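Local coordinates for aspartate aminotransferase (Thermotoga maritima, PDB 1O4S) that catalyses the pyridoxal-phosphate-dependent transfer of the amino group of L-aspartate to 2-oxoglutarate, giving oxaloacetate and L-glutamate, at the pyridoxal-5'-phosphate site. Coordinates in Å, arbitrary orientation; residue numbers count along the deposited sequence, not the author numbering. Chains: chain A/B, Aspartate aminotransferase.

The pyridoxal-5'-phosphate site. Residues chain A 49, 109-111, 135, 138, 181, 185, 213, 215-216, 245-246, 254; chain B 74. With PLP (pyridoxal-5'-phosphate), chain C.
With CG of A:Trp135 and of A:Asp213 anti to the backbone N (both with chi1 near 180°), an indole face and a carboxylate converge on the pyridine of PLP, while A:Lys246, bent at chi2 and at chi4 (79°), swings its amine round to the former aldehyde carbon, C4A. This is the cofactor pocket of a class-I (fold-type I) aminotransferase: lysine, the residue able to form an internal aldimine, is joined from NZ to PLP C4A. The same NZ donates to the hydroxyl of A:Tyr216, which shares a hydrogen bond with the phenolic O3. The amide ND2 of A:Asn185 also reaches PLP O3, at 2.8 Å and with PLP O3 lying in the plane of the A:Asn185 amide, so a tyrosine and an amide both hold this oxygen and may tune the ionisation of the aldimine.

At the opposite end, OD2 of A:Asp213 hydrogen-bonds the ring nitrogen PLP N1 at 2.5 Å; its negative charge would favour a protonated pyridine, the electron sink of transamination. A:Tyr138 steadies that oxygen, its OH donating to OD2 of A:Asp213 from above the carboxylate plane at 2.6 Å. The six-membered ring of A:Trp135 stacks on one face of the PLP pyridine, the planes 9° apart and the ring centroids 3.9 Å apart. Methyl CG2 of branched A:Val215 presses over the other face, 3.6 Å from the centroid of the PLP ring.

Helix 109-121 offers its N-terminus to the phosphate: N of A:Ala110 donates to O2P and N of A:Lys111 to O3P. A:Arg254 grips end-on, its flat, cationic guanidinium presenting two N-H groups to the anionic phosphate, NH1 salt-bridging PLP O1P at 2.9 Å and NH2 meeting PLP O3P at 2.9 Å. A:Ser245 adds its small hydroxyl to O1P. B:Tyr74 from the partner subunit turns its ring edge and hydroxyl toward O1P, making the site a product of the homodimer.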
ATOM      1  N   GLY A  49      16.129  11.695   0.890  1.00 33.30           N
ATOM      2  CA  GLY A  49      16.052  10.415   1.562  1.00 33.73           C
ATOM      3  C   GLY A  49      16.136   9.243   0.621  1.00 33.60           C
ATOM      4  O   GLY A  49      15.600   8.195   0.924  1.00 35.55           O
ATOM      5  N   GLY A 109       7.296  -0.865  -0.485  1.00 31.61           N
ATOM      6  CA  GLY A 109       8.403  -0.328   0.271  1.00 31.60           C
ATOM      7  C   GLY A 109       8.467  -0.962   1.656  1.00 31.52           C
ATOM      8  O   GLY A 109       7.540  -1.678   2.106  1.00 31.87           O
ATOM      9  N   ALA A 110       9.589  -0.706   2.313  1.00 31.18           N
ATOM     10  CA  ALA A 110       9.730  -0.924   3.729  1.00 31.51           C
ATOM     11  C   ALA A 110       8.697  -0.107   4.499  1.00 31.99           C
ATOM     12  O   ALA A 110       8.230  -0.542   5.544  1.00 32.42           O
ATOM     13  CB  ALA A 110      11.150  -0.626   4.184  1.00 31.58           C
ATOM     14  N   LYS A 111       8.291   1.043   3.966  1.00 32.10           N
ATOM     15  CA  LYS A 111       7.248   1.841   4.621  1.00 32.11           C
ATOM     16  C   LYS A 111       5.975   1.037   4.881  1.00 31.37           C
ATOM     17  O   LYS A 111       5.435   1.083   5.979  1.00 30.33           O
ATOM     18  CB  LYS A 111       6.935   3.103   3.838  1.00 33.27           C
ATOM     19  CG  LYS A 111       6.169   4.104   4.658  1.00 36.40           C
ATOM     20  CD  LYS A 111       5.863   5.402   3.966  1.00 40.45           C
ATOM     21  CE  LYS A 111       6.709   6.549   4.458  1.00 40.92           C
ATOM     22  NZ  LYS A 111       6.181   7.827   4.003  1.00 42.06           N
ATOM     23  N   TRP A 135      12.907   8.904  12.711  1.00 32.10           N
ATOM     24  CA  TRP A 135      12.456   9.085  11.343  1.00 32.83           C
ATOM     25  C   TRP A 135      10.966   9.455  11.330  1.00 32.42           C
ATOM     26  O   TRP A 135      10.168   9.018  12.174  1.00 31.02           O
ATOM     27  CB  TRP A 135      12.724   7.857  10.517  1.00 33.55           C
ATOM     28  CG  TRP A 135      12.277   7.952   9.073  1.00 35.45           C
ATOM     29  CD1 TRP A 135      12.619   8.914   8.150  1.00 36.69           C
ATOM     30  CD2 TRP A 135      11.424   7.036   8.399  1.00 37.42           C
ATOM     31  NE1 TRP A 135      12.035   8.622   6.938  1.00 38.58           N
ATOM     32  CE2 TRP A 135      11.306   7.470   7.056  1.00 38.79           C
ATOM     33  CE3 TRP A 135      10.763   5.872   8.780  1.00 40.43           C
ATOM     34  CZ2 TRP A 135      10.546   6.772   6.091  1.00 40.99           C
ATOM     35  CZ3 TRP A 135       9.987   5.158   7.816  1.00 43.36           C
ATOM     36  CH2 TRP A 135       9.888   5.614   6.491  1.00 42.06           C
ATOM     37  N   TYR A 138       7.459   6.950  11.403  1.00 31.70           N
ATOM     38  CA  TYR A 138       7.094   5.919  12.359  1.00 30.84           C
ATOM     39  C   TYR A 138       5.900   6.314  13.265  1.00 30.68           C
ATOM     40  O   TYR A 138       4.964   5.546  13.460  1.00 29.50           O
ATOM     41  CB  TYR A 138       8.304   5.612  13.251  1.00 31.29           C
ATOM     42  CG  TYR A 138       9.511   5.007  12.596  1.00 29.58           C
ATOM     43  CD1 TYR A 138       9.411   4.098  11.557  1.00 31.31           C
ATOM     44  CD2 TYR A 138      10.788   5.325  13.070  1.00 31.86           C
ATOM     45  CE1 TYR A 138      10.549   3.525  11.027  1.00 31.26           C
ATOM     46  CE2 TYR A 138      11.907   4.735  12.566  1.00 31.32           C
ATOM     47  CZ  TYR A 138      11.804   3.855  11.542  1.00 30.21           C
ATOM     48  OH  TYR A 138      12.957   3.315  11.043  1.00 30.04           O
ATOM     49  N   ASN A 181      15.985   1.303  14.527  1.00 28.46           N
ATOM     50  CA  ASN A 181      16.367   1.680  13.169  1.00 28.63           C
ATOM     51  C   ASN A 181      17.876   1.837  13.105  1.00 28.19           C
ATOM     52  O   ASN A 181      18.405   2.905  13.426  1.00 28.58           O
ATOM     53  CB  ASN A 181      15.645   3.002  12.779  1.00 29.22           C
ATOM     54  CG  ASN A 181      16.053   3.549  11.429  1.00 30.11           C
ATOM     55  OD1 ASN A 181      16.140   4.758  11.264  1.00 30.80           O
ATOM     56  ND2 ASN A 181      16.279   2.675  10.443  1.00 27.17           N
ATOM     57  N   ASN A 185      18.442   6.570  10.610  1.00 29.96           N
ATOM     58  CA  ASN A 185      18.076   7.846   9.980  1.00 29.18           C
ATOM     59  C   ASN A 185      17.439   8.657  11.083  1.00 29.39           C
ATOM     60  O   ASN A 185      16.406   8.221  11.590  1.00 30.51           O
ATOM     61  CB  ASN A 185      17.107   7.528   8.803  1.00 28.19           C
ATOM     62  CG  ASN A 185      16.553   8.755   8.114  1.00 28.16           C
ATOM     63  OD1 ASN A 185      16.867   9.892   8.485  1.00 28.52           O
ATOM     64  ND2 ASN A 185      15.718   8.532   7.085  1.00 26.52           N
ATOM     65  N   ASP A 213      14.151  -2.031  11.582  1.00 29.40           N
ATOM     66  CA  ASP A 213      14.174  -1.418  10.256  1.00 31.33           C
ATOM     67  C   ASP A 213      15.631  -1.301   9.805  1.00 30.66           C
ATOM     68  O   ASP A 213      16.350  -0.382  10.213  1.00 31.63           O
ATOM     69  CB  ASP A 213      13.502  -0.053  10.342  1.00 31.61           C
ATOM     70  CG  ASP A 213      13.449   0.688   9.031  1.00 33.13           C
ATOM     71  OD1 ASP A 213      14.043   0.221   8.055  1.00 33.59           O
ATOM     72  OD2 ASP A 213      12.841   1.780   8.911  1.00 32.24           O
ATOM     73  N   VAL A 215      16.780  -1.228   6.536  1.00 31.40           N
ATOM     74  CA  VAL A 215      16.857  -0.840   5.118  1.00 31.34           C
ATOM     75  C   VAL A 215      18.191  -0.264   4.662  1.00 30.64           C
ATOM     76  O   VAL A 215      18.502  -0.358   3.491  1.00 30.03           O
ATOM     77  CB  VAL A 215      15.780   0.139   4.684  1.00 32.10           C
ATOM     78  CG1 VAL A 215      14.486  -0.492   4.751  1.00 34.19           C
ATOM     79  CG2 VAL A 215      15.796   1.453   5.454  1.00 30.87           C
ATOM     80  N   TYR A 216      18.964   0.307   5.581  1.00 29.81           N
ATOM     81  CA  TYR A 216      20.291   0.843   5.279  1.00 30.54           C
ATOM     82  C   TYR A 216      21.428  -0.122   5.567  1.00 29.87           C
ATOM     83  O   TYR A 216      22.575   0.279   5.552  1.00 30.40           O
ATOM     84  CB  TYR A 216      20.559   2.164   6.033  1.00 30.03           C
ATOM     85  CG  TYR A 216      19.636   3.290   5.632  1.00 29.85           C
ATOM     86  CD1 TYR A 216      19.843   3.996   4.447  1.00 30.60           C
ATOM     87  CD2 TYR A 216      18.529   3.621   6.412  1.00 29.64           C
ATOM     88  CE1 TYR A 216      19.009   5.023   4.068  1.00 29.36           C
ATOM     89  CE2 TYR A 216      17.670   4.668   6.040  1.00 30.54           C
ATOM     90  CZ  TYR A 216      17.912   5.340   4.872  1.00 29.84           C
ATOM     91  OH  TYR A 216      17.027   6.294   4.499  1.00 33.86           O
ATOM     92  N   SER A 245      14.899  -0.306  -1.709  1.00 30.74           N
ATOM     93  CA  SER A 245      14.924   1.129  -1.968  1.00 31.94           C
ATOM     94  C   SER A 245      16.307   1.742  -1.841  1.00 31.26           C
ATOM     95  O   SER A 245      16.718   2.499  -2.712  1.00 30.20           O
ATOM     96  CB  SER A 245      13.994   1.878  -1.020  1.00 32.17           C
ATOM     97  OG  SER A 245      12.681   1.883  -1.510  1.00 32.63           O
ATOM     98  N   LYS A 246      16.987   1.442  -0.739  1.00 31.34           N
ATOM     99  CA  LYS A 246      18.299   2.047  -0.447  1.00 32.06           C
ATOM    100  C   LYS A 246      19.438   1.219  -0.985  1.00 32.39           C
ATOM    101  O   LYS A 246      20.342   1.740  -1.618  1.00 33.29           O
ATOM    102  CB  LYS A 246      18.466   2.309   1.055  1.00 32.45           C
ATOM    103  CG  LYS A 246      17.261   2.999   1.713  1.00 34.28           C
ATOM    104  CD  LYS A 246      16.959   4.371   1.111  1.00 36.41           C
ATOM    105  CE  LYS A 246      15.490   4.821   1.367  1.00 40.74           C
ATOM    106  NZ  LYS A 246      15.201   5.361   2.704  1.00 42.43           N
ATOM    107  N   ARG A 254       8.919   0.852  -5.047  1.00 29.02           N
ATOM    108  CA  ARG A 254       8.101   0.551  -3.870  1.00 29.09           C
ATOM    109  C   ARG A 254       8.071  -0.971  -3.611  1.00 28.36           C
ATOM    110  O   ARG A 254       7.021  -1.628  -3.693  1.00 27.47           O
ATOM    111  CB  ARG A 254       6.687   1.138  -3.957  1.00 28.75           C
ATOM    112  CG  ARG A 254       6.525   2.494  -4.603  1.00 28.22           C
ATOM    113  CD  ARG A 254       7.310   3.648  -3.923  1.00 29.90           C
ATOM    114  NE  ARG A 254       7.023   3.651  -2.489  1.00 27.06           N
ATOM    115  CZ  ARG A 254       7.883   3.404  -1.523  1.00 30.39           C
ATOM    116  NH1 ARG A 254       9.152   3.155  -1.772  1.00 29.17           N
ATOM    117  NH2 ARG A 254       7.456   3.380  -0.276  1.00 29.81           N
TER
ATOM    118  N   TYR B  74      11.212   8.466  -5.905  1.00 26.52           N
ATOM    119  CA  TYR B  74      10.045   8.897  -5.180  1.00 27.85           C
ATOM    120  C   TYR B  74       9.342  10.044  -5.948  1.00 27.97           C
ATOM    121  O   TYR B  74      10.005  10.853  -6.598  1.00 27.65           O
ATOM    122  CB  TYR B  74      10.428   9.383  -3.781  1.00 27.59           C
ATOM    123  CG  TYR B  74      10.848   8.329  -2.747  1.00 26.98           C
ATOM    124  CD1 TYR B  74      10.090   7.168  -2.513  1.00 28.91           C
ATOM    125  CD2 TYR B  74      11.942   8.555  -1.953  1.00 23.67           C
ATOM    126  CE1 TYR B  74      10.492   6.230  -1.541  1.00 27.45           C
ATOM    127  CE2 TYR B  74      12.334   7.669  -0.976  1.00 25.81           C
ATOM    128  CZ  TYR B  74      11.617   6.494  -0.770  1.00 26.03           C
ATOM    129  OH  TYR B  74      12.087   5.663   0.241  1.00 26.91           O
TER
HETATM  130  N1  PLP C1234      13.059   3.423   7.059  1.00 37.86           N
HETATM  131  C2  PLP C1234      13.848   4.564   7.015  1.00 38.84           C
HETATM  132  C2A PLP C1234      14.358   5.053   8.368  1.00 35.14           C
HETATM  133  C3  PLP C1234      14.138   5.194   5.769  1.00 38.80           C
HETATM  134  O3  PLP C1234      14.822   6.214   5.747  1.00 37.54           O
HETATM  135  C4  PLP C1234      13.653   4.645   4.538  1.00 41.68           C
HETATM  136  C4A PLP C1234      13.905   5.248   3.142  1.00 46.26           C
HETATM  137  C5  PLP C1234      12.857   3.498   4.659  1.00 44.68           C
HETATM  138  C6  PLP C1234      12.588   2.886   5.907  1.00 41.17           C
HETATM  139  C5A PLP C1234      12.308   2.780   3.460  1.00 45.16           C
HETATM  140  O4P PLP C1234      11.484   3.410   2.515  1.00 36.56           O
HETATM  141  P   PLP C1234      10.847   2.564   1.335  1.00 32.67           P
HETATM  142  O1P PLP C1234      11.182   3.480   0.224  1.00 31.42           O
HETATM  143  O2P PLP C1234      11.385   1.214   1.347  1.00 33.03           O
HETATM  144  O3P PLP C1234       9.417   2.581   1.728  1.00 31.85           O
HETATM  145  O   HOH W   1      12.590  -0.723   0.167  1.00 23.83           O